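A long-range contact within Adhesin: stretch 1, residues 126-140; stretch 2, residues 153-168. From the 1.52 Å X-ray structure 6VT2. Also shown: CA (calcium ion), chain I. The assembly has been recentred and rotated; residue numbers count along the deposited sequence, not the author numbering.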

# COMPACT_ATOMS: atom_id res chain seq x y z
N PRO A 126 15.29 28.94 13.86
CA PRO A 126 14.40 27.93 14.43
C PRO A 126 14.33 26.69 13.56
O PRO A 126 14.52 26.75 12.34
N GLN A 127 14.02 25.57 14.20
CA GLN A 127 13.95 24.32 13.45
C GLN A 127 12.93 24.34 12.32
O GLN A 127 13.14 23.71 11.28
N THR A 128 11.87 25.10 12.47
CA THR A 128 10.87 25.13 11.43
C THR A 128 11.41 25.67 10.12
O THR A 128 10.84 25.35 9.06
N GLU A 129 12.52 26.40 10.13
CA GLU A 129 13.07 26.83 8.85
C GLU A 129 13.80 25.71 8.13
O GLU A 129 14.02 25.79 6.92
N LYS A 130 14.21 24.69 8.85
CA LYS A 130 14.84 23.54 8.24
C LYS A 130 13.82 22.57 7.66
O LYS A 130 14.08 21.95 6.64
N TYR A 131 12.65 22.43 8.26
CA TYR A 131 11.70 21.38 7.93
C TYR A 131 10.48 21.97 7.23
O TYR A 131 9.92 22.99 7.65
N THR A 132 10.12 21.35 6.11
CA THR A 132 8.94 21.74 5.35
C THR A 132 8.06 20.50 5.24
O THR A 132 8.37 19.57 4.47
N PRO A 133 6.97 20.41 5.99
CA PRO A 133 6.18 19.17 6.00
C PRO A 133 5.43 18.98 4.70
O PRO A 133 4.98 19.94 4.06
N GLN A 134 5.26 17.72 4.34
CA GLN A 134 4.46 17.36 3.17
C GLN A 134 3.02 17.14 3.61
O GLN A 134 2.74 16.74 4.74
N VAL A 135 2.10 17.44 2.70
CA VAL A 135 0.68 17.25 2.98
C VAL A 135 0.38 15.75 3.06
O VAL A 135 1.02 14.95 2.36
N PRO A 136 -0.53 15.35 3.93
CA PRO A 136 -0.92 13.94 4.03
C PRO A 136 -1.96 13.58 2.98
O PRO A 136 -2.50 14.41 2.26
N THR A 137 -2.25 12.28 2.91
CA THR A 137 -3.45 11.87 2.21
C THR A 137 -4.62 12.48 2.97
O THR A 137 -4.63 12.45 4.20
N LEU A 138 -5.64 12.90 2.24
CA LEU A 138 -6.87 13.49 2.80
C LEU A 138 -7.58 12.45 3.68
O LEU A 138 -7.63 11.29 3.33
N THR A 139 -8.04 12.87 4.83
CA THR A 139 -8.86 12.00 5.66
C THR A 139 -10.30 12.42 5.44
O THR A 139 -10.62 13.60 5.56
N TYR A 140 -11.16 11.48 5.06
CA TYR A 140 -12.57 11.78 4.88
C TYR A 140 -13.31 11.54 6.17
O TYR A 140 -13.21 10.46 6.76
N ASP A 153 -6.74 11.22 15.28
CA ASP A 153 -5.64 10.26 15.28
C ASP A 153 -5.31 9.86 13.87
O ASP A 153 -4.14 9.64 13.53
N ALA A 154 -6.34 9.75 13.02
CA ALA A 154 -6.13 9.35 11.64
C ALA A 154 -5.39 10.43 10.87
O ALA A 154 -4.57 10.14 9.99
N VAL A 155 -5.70 11.70 11.13
CA VAL A 155 -4.97 12.78 10.47
C VAL A 155 -3.51 12.77 10.91
O VAL A 155 -2.62 12.83 10.06
N ILE A 156 -3.26 12.62 12.21
CA ILE A 156 -1.89 12.58 12.71
C ILE A 156 -1.14 11.44 12.06
O ILE A 156 0.03 11.58 11.65
N ALA A 157 -1.78 10.28 11.97
CA ALA A 157 -1.11 9.14 11.36
C ALA A 157 -0.79 9.41 9.91
O ALA A 157 0.26 9.00 9.40
N ALA A 158 -1.72 10.06 9.20
CA ALA A 158 -1.48 10.34 7.79
C ALA A 158 -0.40 11.42 7.61
O ALA A 158 0.35 11.42 6.64
N VAL A 159 -0.27 12.35 8.55
CA VAL A 159 0.79 13.40 8.50
C VAL A 159 2.13 12.75 8.80
O VAL A 159 3.00 12.96 8.03
N LYS A 160 2.20 11.89 9.79
CA LYS A 160 3.46 11.21 10.18
C LYS A 160 3.87 10.31 9.01
O LYS A 160 5.02 10.28 8.65
N SER A 161 2.92 9.64 8.38
CA SER A 161 3.20 8.72 7.25
C SER A 161 3.78 9.48 6.06
O SER A 161 4.68 8.99 5.45
N ALA A 162 3.34 10.70 5.80
CA ALA A 162 3.83 11.49 4.66
C ALA A 162 5.12 12.24 5.03
O ALA A 162 5.63 12.87 4.20
N ASN A 163 5.53 12.23 6.31
CA ASN A 163 6.66 13.04 6.85
C ASN A 163 7.70 12.21 7.59
O ASN A 163 8.02 12.51 8.74
N PRO A 164 8.30 11.20 6.95
CA PRO A 164 9.26 10.38 7.67
C PRO A 164 10.56 11.08 8.09
O PRO A 164 11.18 10.61 9.01
N ASN A 165 10.88 12.24 7.51
CA ASN A 165 12.16 12.94 7.77
C ASN A 165 12.01 14.06 8.80
O ASN A 165 13.02 14.64 9.15
N LEU A 166 10.80 14.34 9.31
CA LEU A 166 10.69 15.35 10.38
C LEU A 166 11.35 14.80 11.64
O LEU A 166 11.48 13.59 11.74
N PRO A 167 11.80 15.63 12.61
CA PRO A 167 12.32 15.10 13.87
C PRO A 167 11.35 14.09 14.52
O PRO A 167 10.20 14.23 14.40
N ALA A 168 11.85 13.05 15.16
CA ALA A 168 11.02 12.05 15.86
C ALA A 168 10.46 12.67 17.12
O ALA A 168 9.45 12.20 17.62

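An extended segment can be fastened to a helix by small apolar side chains along one helical face and a carboxamide at its end, as this adhesin illustrates. Near the start of the second stretch, Ala154 points toward Thr139 (m), whose OG1 lies 3.8 Å from CG2 of Val155 (t). One turn on, Ala158 also faces the segment: its CB sits 3.7 Å from CB of Pro136, and CB of Pro136 also comes within 3.3 Å of Ala158 O. Water 2 bridges here, accepting from Thr137 N (2.9 Å) and donating to Ala158 O (2.6 Å). Val159 (t), though directed sideways, places CG2 3.7 Å from CG of Pro136, while CB of Ala162 meets Val135 O at 3.6 Å.

Asn163 (chi1 m) is the polar clasp. Gln134 N donates to its OD1 (3.0 Å), and its ND2 donates to Gln134 O (2.9 Å) and to Val159 O (2.9 Å), so one amide ties the segment to the helix.

Closing the type I turn that starts at Asn163, Leu166 (m, t) brings CD2 within 3.6 Å of Tyr131 CB and CD1 within 4.2 Å of Pro133 CB. Pro167 then covers one face of the Tyr131 ring (chi1 m), its CD 3.6 Å from the ring centroid in a CH-pi contact. Tyr131 O, meanwhile, binds calcium at 2.4 Å.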

# COMPACT_ATOMS: atom_id res chain seq x y z
CB PRO A 126 13.05 28.65 14.51
CG PRO A 126 13.08 29.52 13.24
CD PRO A 126 14.58 30.03 13.19
CB GLN A 127 13.64 23.16 14.39
CG GLN A 127 14.86 22.88 15.27
CD GLN A 127 14.81 21.61 16.04
OE1 GLN A 127 14.04 20.74 15.71
NE2 GLN A 127 15.63 21.50 17.09
CB THR A 128 9.64 25.92 11.83
OG1 THR A 128 8.61 25.63 10.84
CG2 THR A 128 9.89 27.38 11.93
CB GLU A 129 13.99 28.03 9.08
CG GLU A 129 13.20 29.25 9.38
CD GLU A 129 14.05 30.48 9.49
OE1 GLU A 129 15.29 30.37 9.42
OE2 GLU A 129 13.47 31.56 9.64
CB LYS A 130 15.74 22.87 9.30
CG LYS A 130 16.33 21.62 8.89
CD LYS A 130 17.28 21.13 9.98
CE LYS A 130 18.04 19.88 9.47
NZ LYS A 130 18.60 19.10 10.61
CB TYR A 131 11.31 20.63 9.21
CG TYR A 131 12.48 20.05 9.92
CD1 TYR A 131 13.20 18.98 9.37
CD2 TYR A 131 12.91 20.58 11.13
CE1 TYR A 131 14.31 18.45 10.02
CE2 TYR A 131 14.03 20.05 11.78
CZ TYR A 131 14.69 18.96 11.23
OH TYR A 131 15.81 18.45 11.87
CB THR A 132 9.30 22.28 3.97
OG1 THR A 132 10.17 23.41 4.13
CG2 THR A 132 8.04 22.74 3.23
CB PRO A 133 5.20 19.35 7.16
CG PRO A 133 5.62 20.60 7.90
CD PRO A 133 6.40 21.44 6.87
CB GLN A 134 5.01 16.11 2.49
CG GLN A 134 6.36 16.35 1.79
CD GLN A 134 6.24 16.36 0.28
OE1 GLN A 134 5.16 16.16 -0.28
NE2 GLN A 134 7.37 16.56 -0.39
CB VAL A 135 -0.20 17.91 1.92
CG1 VAL A 135 0.19 19.35 1.69
CG2 VAL A 135 -0.13 17.11 0.59
CB PRO A 136 -1.50 13.83 5.44
CG PRO A 136 -2.25 15.16 5.56
CD PRO A 136 -1.38 16.21 4.77
CB THR A 137 -3.57 10.35 2.17
OG1 THR A 137 -3.59 9.79 3.49
CG2 THR A 137 -2.38 9.72 1.41
CB LEU A 138 -7.81 13.94 1.69
CG LEU A 138 -7.57 15.36 1.22
CD1 LEU A 138 -8.44 15.75 0.05
CD2 LEU A 138 -7.79 16.33 2.38
CB THR A 139 -8.47 12.10 7.12
OG1 THR A 139 -7.14 11.59 7.29
CG2 THR A 139 -9.39 11.31 7.94
CB TYR A 140 -13.16 10.93 3.75
CG TYR A 140 -12.74 11.42 2.41
CD1 TYR A 140 -13.43 12.45 1.80
CD2 TYR A 140 -11.62 10.92 1.77
CE1 TYR A 140 -13.07 12.93 0.58
CE2 TYR A 140 -11.25 11.41 0.54
CZ TYR A 140 -11.99 12.42 -0.05
OH TYR A 140 -11.62 12.92 -1.28
CB ASP A 153 -6.00 9.05 16.14
CG ASP A 153 -6.05 9.40 17.63
OD1 ASP A 153 -5.36 10.36 18.04
OD2 ASP A 153 -6.76 8.71 18.38
CB ALA A 154 -7.45 9.04 10.94
CB VAL A 155 -5.64 14.12 10.75
CG1 VAL A 155 -4.72 15.27 10.31
CG2 VAL A 155 -7.01 14.19 10.03
CB ILE A 156 -1.86 12.45 14.24
CG1 ILE A 156 -2.43 13.70 14.88
CG2 ILE A 156 -0.42 12.19 14.72
CD1 ILE A 156 -2.51 13.64 16.37
CB ALA A 157 -2.00 7.91 11.50
CB ALA A 158 -2.76 10.80 7.11
CB VAL A 159 0.47 14.58 9.41
CG1 VAL A 159 1.64 15.54 9.45
CG2 VAL A 159 -0.77 15.34 8.94
CB LYS A 160 3.29 10.43 11.48
CG LYS A 160 3.32 11.22 12.77
CD LYS A 160 3.90 10.46 13.91
CE LYS A 160 2.92 10.15 15.01
NZ LYS A 160 3.40 10.64 16.34
CB SER A 161 1.98 7.93 6.86
OG SER A 161 1.99 7.63 5.47
CB ALA A 162 2.81 12.45 4.19
CB ASN A 163 6.07 14.08 7.78
CG ASN A 163 5.54 15.24 7.01
OD1 ASN A 163 6.36 16.04 6.61
ND2 ASN A 163 4.23 15.32 6.80
CB PRO A 164 9.55 9.30 6.61
CG PRO A 164 9.38 10.01 5.31
CD PRO A 164 8.13 10.82 5.55
CB ASN A 165 12.72 13.41 6.44
CG ASN A 165 12.90 12.28 5.45
OD1 ASN A 165 13.15 11.14 5.83
ND2 ASN A 165 12.77 12.58 4.17
CB LEU A 166 9.21 15.71 10.60
CG LEU A 166 8.50 16.45 9.46
CD1 LEU A 166 7.08 16.80 9.86
CD2 LEU A 166 9.22 17.72 9.07
CB PRO A 167 12.52 16.32 14.76
CG PRO A 167 12.64 17.49 13.81
CD PRO A 167 11.88 17.09 12.56
CB ALA A 168 11.88 10.85 16.20
CA CA I . 8.74 24.97 8.30
O HOH W 1 10.09 25.66 6.51
O HOH W 2 -0.51 10.45 4.36
O HOH W 3 8.45 27.28 8.07
O HOH W 4 7.43 24.89 6.23